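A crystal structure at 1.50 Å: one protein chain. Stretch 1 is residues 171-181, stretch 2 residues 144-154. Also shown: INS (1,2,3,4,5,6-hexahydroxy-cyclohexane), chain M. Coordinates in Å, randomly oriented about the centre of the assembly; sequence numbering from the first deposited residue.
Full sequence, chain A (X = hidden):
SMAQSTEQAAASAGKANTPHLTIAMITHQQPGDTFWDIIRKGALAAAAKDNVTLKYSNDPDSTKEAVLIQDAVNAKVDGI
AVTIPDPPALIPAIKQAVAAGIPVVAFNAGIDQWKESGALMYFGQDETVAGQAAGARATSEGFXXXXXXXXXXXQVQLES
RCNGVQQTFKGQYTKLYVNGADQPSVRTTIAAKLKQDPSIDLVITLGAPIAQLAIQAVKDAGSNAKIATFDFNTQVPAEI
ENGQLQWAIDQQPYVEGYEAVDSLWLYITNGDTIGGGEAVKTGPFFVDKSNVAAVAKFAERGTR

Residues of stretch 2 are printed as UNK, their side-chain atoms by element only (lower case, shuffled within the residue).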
# COMPACT_ATOMS: atom_id res chain seq x y z
N GLY A 171 8.51 5.11 -23.25
CA GLY A 171 8.93 6.50 -23.35
C GLY A 171 9.83 7.02 -22.24
O GLY A 171 10.54 6.27 -21.60
N GLN A 172 9.82 8.32 -22.02
CA GLN A 172 10.64 8.93 -20.98
C GLN A 172 10.05 8.75 -19.60
O GLN A 172 8.83 8.73 -19.41
CB GLN A 172 10.75 10.44 -21.25
CG GLN A 172 11.90 11.08 -20.52
CD GLN A 172 12.00 12.57 -20.76
OE1 GLN A 172 11.32 13.14 -21.65
NE2 GLN A 172 12.84 13.22 -19.95
N TYR A 173 10.96 8.63 -18.65
CA TYR A 173 10.59 8.35 -17.24
C TYR A 173 11.29 9.30 -16.31
O TYR A 173 12.51 9.54 -16.41
CB TYR A 173 10.95 6.89 -16.96
CG TYR A 173 10.86 6.41 -15.49
CD1 TYR A 173 9.66 5.96 -14.91
CD2 TYR A 173 12.00 6.49 -14.68
CE1 TYR A 173 9.62 5.62 -13.55
CE2 TYR A 173 12.00 6.10 -13.35
CZ TYR A 173 10.82 5.67 -12.78
OH TYR A 173 10.90 5.33 -11.46
N THR A 174 10.49 9.88 -15.41
CA THR A 174 10.99 10.80 -14.42
C THR A 174 10.37 10.48 -13.07
O THR A 174 9.16 10.24 -13.00
CB THR A 174 10.59 12.26 -14.81
OG1 THR A 174 11.12 12.57 -16.09
CG2 THR A 174 11.21 13.24 -13.84
N LYS A 175 11.18 10.47 -11.99
CA LYS A 175 10.71 10.25 -10.65
C LYS A 175 10.74 11.59 -9.94
O LYS A 175 11.74 12.35 -10.07
CB LYS A 175 11.63 9.25 -9.91
CG LYS A 175 11.15 7.83 -9.82
CD LYS A 175 11.64 7.17 -8.54
CE LYS A 175 13.08 6.83 -8.61
NZ LYS A 175 13.42 5.89 -7.51
N LEU A 176 9.77 11.80 -9.05
CA LEU A 176 9.71 12.96 -8.20
C LEU A 176 9.31 12.54 -6.78
O LEU A 176 8.23 11.94 -6.59
CB LEU A 176 8.69 13.91 -8.69
CG LEU A 176 8.37 15.12 -7.81
CD1 LEU A 176 9.55 16.08 -7.68
CD2 LEU A 176 7.18 15.90 -8.32
N TYR A 177 10.14 12.87 -5.81
CA TYR A 177 9.86 12.67 -4.44
C TYR A 177 9.19 13.92 -3.86
O TYR A 177 9.61 15.04 -4.08
CB TYR A 177 11.14 12.37 -3.61
CG TYR A 177 11.73 10.98 -3.92
CD1 TYR A 177 11.21 9.80 -3.35
CD2 TYR A 177 12.67 10.82 -4.92
CE1 TYR A 177 11.74 8.57 -3.66
CE2 TYR A 177 13.19 9.58 -5.28
CZ TYR A 177 12.70 8.45 -4.67
OH TYR A 177 13.18 7.17 -4.99
N VAL A 178 8.16 13.68 -3.05
CA VAL A 178 7.42 14.76 -2.36
C VAL A 178 7.24 14.34 -0.96
O VAL A 178 7.32 13.15 -0.62
CB VAL A 178 6.01 14.97 -3.05
CG1 VAL A 178 6.10 15.38 -4.52
CG2 VAL A 178 5.08 13.78 -2.94
N ASN A 179 6.96 15.31 -0.09
CA ASN A 179 6.78 15.04 1.32
C ASN A 179 5.32 14.79 1.58
O ASN A 179 4.56 15.77 1.79
CB ASN A 179 7.24 16.23 2.17
CG ASN A 179 7.08 15.98 3.66
OD1 ASN A 179 6.63 14.94 4.11
ND2 ASN A 179 7.45 16.99 4.43
N GLY A 180 4.94 13.52 1.68
CA GLY A 180 3.50 13.08 1.78
C GLY A 180 2.79 13.64 3.04
O GLY A 180 1.53 13.85 3.05
N ALA A 181 3.61 13.89 4.08
CA ALA A 181 3.22 14.58 5.31
C ALA A 181 2.86 16.06 5.18
O ALA A 181 2.19 16.63 6.08
CB ALA A 181 4.34 14.46 6.34
N UNK A 144 3.82 9.30 -23.54
CA UNK A 144 5.23 9.38 -23.94
C UNK A 144 6.22 9.75 -22.83
O UNK A 144 7.39 9.59 -23.04
n UNK A 144 3.22 7.55 -28.45
c UNK A 144 5.41 10.45 -25.04
c UNK A 144 4.71 9.05 -27.09
c UNK A 144 3.71 8.95 -28.25
c UNK A 144 4.52 10.35 -26.30
N UNK A 145 5.76 10.42 -21.76
CA UNK A 145 6.62 10.90 -20.71
C UNK A 145 5.89 10.84 -19.37
O UNK A 145 5.08 11.68 -19.03
n UNK A 145 9.44 13.00 -18.20
c UNK A 145 7.17 12.30 -21.00
n UNK A 145 8.73 14.00 -19.96
c UNK A 145 8.12 12.77 -19.95
c UNK A 145 9.51 14.12 -18.90
c UNK A 145 8.62 12.13 -18.86
N UNK A 146 6.22 9.78 -18.60
CA UNK A 146 5.57 9.62 -17.29
C UNK A 146 6.39 10.20 -16.12
O UNK A 146 7.62 10.13 -16.13
c UNK A 146 4.45 7.93 -15.74
c UNK A 146 5.31 8.13 -17.01
c UNK A 146 6.58 7.33 -16.91
N UNK A 147 5.69 10.84 -15.18
CA UNK A 147 6.22 11.27 -13.89
C UNK A 147 5.65 10.39 -12.83
O UNK A 147 4.40 10.36 -12.62
c UNK A 147 6.23 13.29 -12.36
c UNK A 147 5.77 12.70 -13.65
c UNK A 147 7.73 13.45 -12.34
c UNK A 147 5.58 14.66 -12.11
N UNK A 148 6.52 9.66 -12.14
CA UNK A 148 6.08 8.82 -11.01
C UNK A 148 6.36 9.59 -9.73
O UNK A 148 7.49 10.04 -9.53
c UNK A 148 6.88 7.55 -10.97
s UNK A 148 6.32 6.37 -12.19
N UNK A 149 5.34 9.77 -8.90
CA UNK A 149 5.43 10.62 -7.69
C UNK A 149 5.45 9.72 -6.50
O UNK A 149 4.56 8.90 -6.36
c UNK A 149 4.42 12.49 -6.33
c UNK A 149 4.35 12.54 -8.87
c UNK A 149 4.30 11.65 -7.62
N UNK A 150 6.49 9.83 -5.69
CA UNK A 150 6.68 8.99 -4.49
C UNK A 150 6.58 9.85 -3.26
O UNK A 150 7.32 10.83 -3.15
c UNK A 150 8.06 8.30 -4.48
c UNK A 150 9.06 6.14 -5.21
c UNK A 150 9.16 8.11 -6.70
c UNK A 150 8.31 7.40 -5.67
N UNK A 151 5.73 9.46 -2.31
CA UNK A 151 5.50 10.29 -1.15
C UNK A 151 6.40 10.02 0.02
O UNK A 151 6.20 10.64 1.08
c UNK A 151 3.08 7.86 -1.15
n UNK A 151 2.31 6.92 -0.65
c UNK A 151 3.57 8.93 -0.15
c UNK A 151 4.04 10.25 -0.75
o UNK A 151 3.41 7.85 -2.32
N UNK A 152 7.32 9.08 -0.10
CA UNK A 152 8.30 8.79 0.94
C UNK A 152 9.49 8.22 0.21
O UNK A 152 9.36 7.66 -0.89
c UNK A 152 7.77 7.79 1.94
N UNK A 153 10.65 8.41 0.82
CA UNK A 153 11.92 7.75 0.43
C UNK A 153 12.22 6.52 1.25
O UNK A 153 11.71 6.36 2.35
c UNK A 153 13.09 8.74 0.53
c UNK A 153 12.98 9.97 -0.35
c UNK A 153 14.21 10.87 -0.22
o UNK A 153 14.19 11.90 0.46
n UNK A 153 15.26 10.45 -0.81
N UNK A 154 12.93 5.62 0.58
CA UNK A 154 13.46 4.42 1.25
C UNK A 154 12.39 3.40 1.62
O UNK A 154 12.54 2.71 2.62
C1 INS M . -0.12 2.47 -0.41
C2 INS M . 0.04 3.96 -0.14
C3 INS M . 0.39 4.16 1.33
C4 INS M . 1.55 3.31 1.80
C5 INS M . 1.31 1.85 1.56
C6 INS M . 0.97 1.54 0.13
O1 INS M . -0.39 2.19 -1.80
O2 INS M . 1.19 4.37 -0.91
O3 INS M . 0.73 5.56 1.46
O4 INS M . 1.83 3.54 3.20
O5 INS M . 2.46 1.04 1.88
O6 INS M . 0.61 0.14 -0.04

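Position 144 carries four carbons in a row ending in nitrogen. The chain leads away from stretch 1, but its backbone O accepts a hydrogen bond from Gln 172 N at 2.9 Å. An unbranched chain of this composition is lysine, Lys 144.

Position 145 has one carbon and then a five-membered ring of three carbons and two nitrogens, which identifies histidine. In His 145, NE2 lies 2.7 Å from Thr 174 OG1 near the ring plane, a hydrogen bond in which either atom could be the donor. Gln 172 CG sits 3.9 Å from the ring centroid, 15° off the normal, a CH-pi contact over the face. Gln 172 OE1 is 3.2 Å from His 145 ND1, but the angle is too poor for a hydrogen bond.

Position 146 shows three carbons, forked at CB, so it is valine. Val 146 CG1 packs 3.9 Å from Tyr 173 CD1, while its backbone N donates to Gln 172 O (2.9 Å) and its O accepts from Thr 174 N (3.0 Å).

Position 147 has four carbons forked at the second. The fork one atom beyond CB marks leucine; Leu 147 CD1 reaches 3.8 Å from both Thr 174 CG2 and Leu 176 CB.

At position 148 one carbon is followed by one sulfur, hence cysteine. Cys 148 SG approaches Tyr 173 CE1 at 3.6 Å, obliquely to the ring, and the backbone N donates to Thr 174 O at 2.8 Å.

Position 149 repeats the three-carbon fork at CB, so it is valine too. Val 149 CG1 touches Val 178 CG2 at 3.7 Å; Val 149 CG2 lies a looser 4.4 Å from Leu 176 CD2.

Position 150 again has four carbons forked at the second: leucine. Leu 150 CD1 lies 3.2 Å from Lys 175 CD and 4.2 Å from the Tyr 177 ring centroid, 19° off the normal, and so covers one ring face.

Position 151 has three carbons, the third bearing oxygen and nitrogen, which makes it glutamine. The end of Gln 151 leads away from stretch 1 to the bound INS, where NE2 donates to O2 at 2.8 Å and, weakly, to O3 at 3.0 Å. Its backbone O accepts from Gly 180 N at 3.2 Å.

Position 152 has a single side-chain carbon pointing away: alanine. Ala 152 O lies 3.7 Å from Tyr 177 CD1.

Position 153 has the same composition as 151, again glutamine; Gln 153 CG is 3.5 Å from Tyr 177 CD1.

Position 154 has no side-chain atoms, and its phi of 72° favours glycine: Gly 154.

The contact is a parallel pairing of strands 172-177 and 145-150, whose axes differ by 22°. Backbone hydrogen bonds fix the register from Gln 172 beside His 145 to Tyr 177 beside Leu 150. Paired side chains alternate: His 145, Leu 147 and Val 149 share one face with Gln 172, Thr 174 and Leu 176, while Val 146, Cys 148 and Leu 150 join both tyrosines and Lys 175 on the other.

Stretch 2, residues 144-154: KHVLCVLQAQG
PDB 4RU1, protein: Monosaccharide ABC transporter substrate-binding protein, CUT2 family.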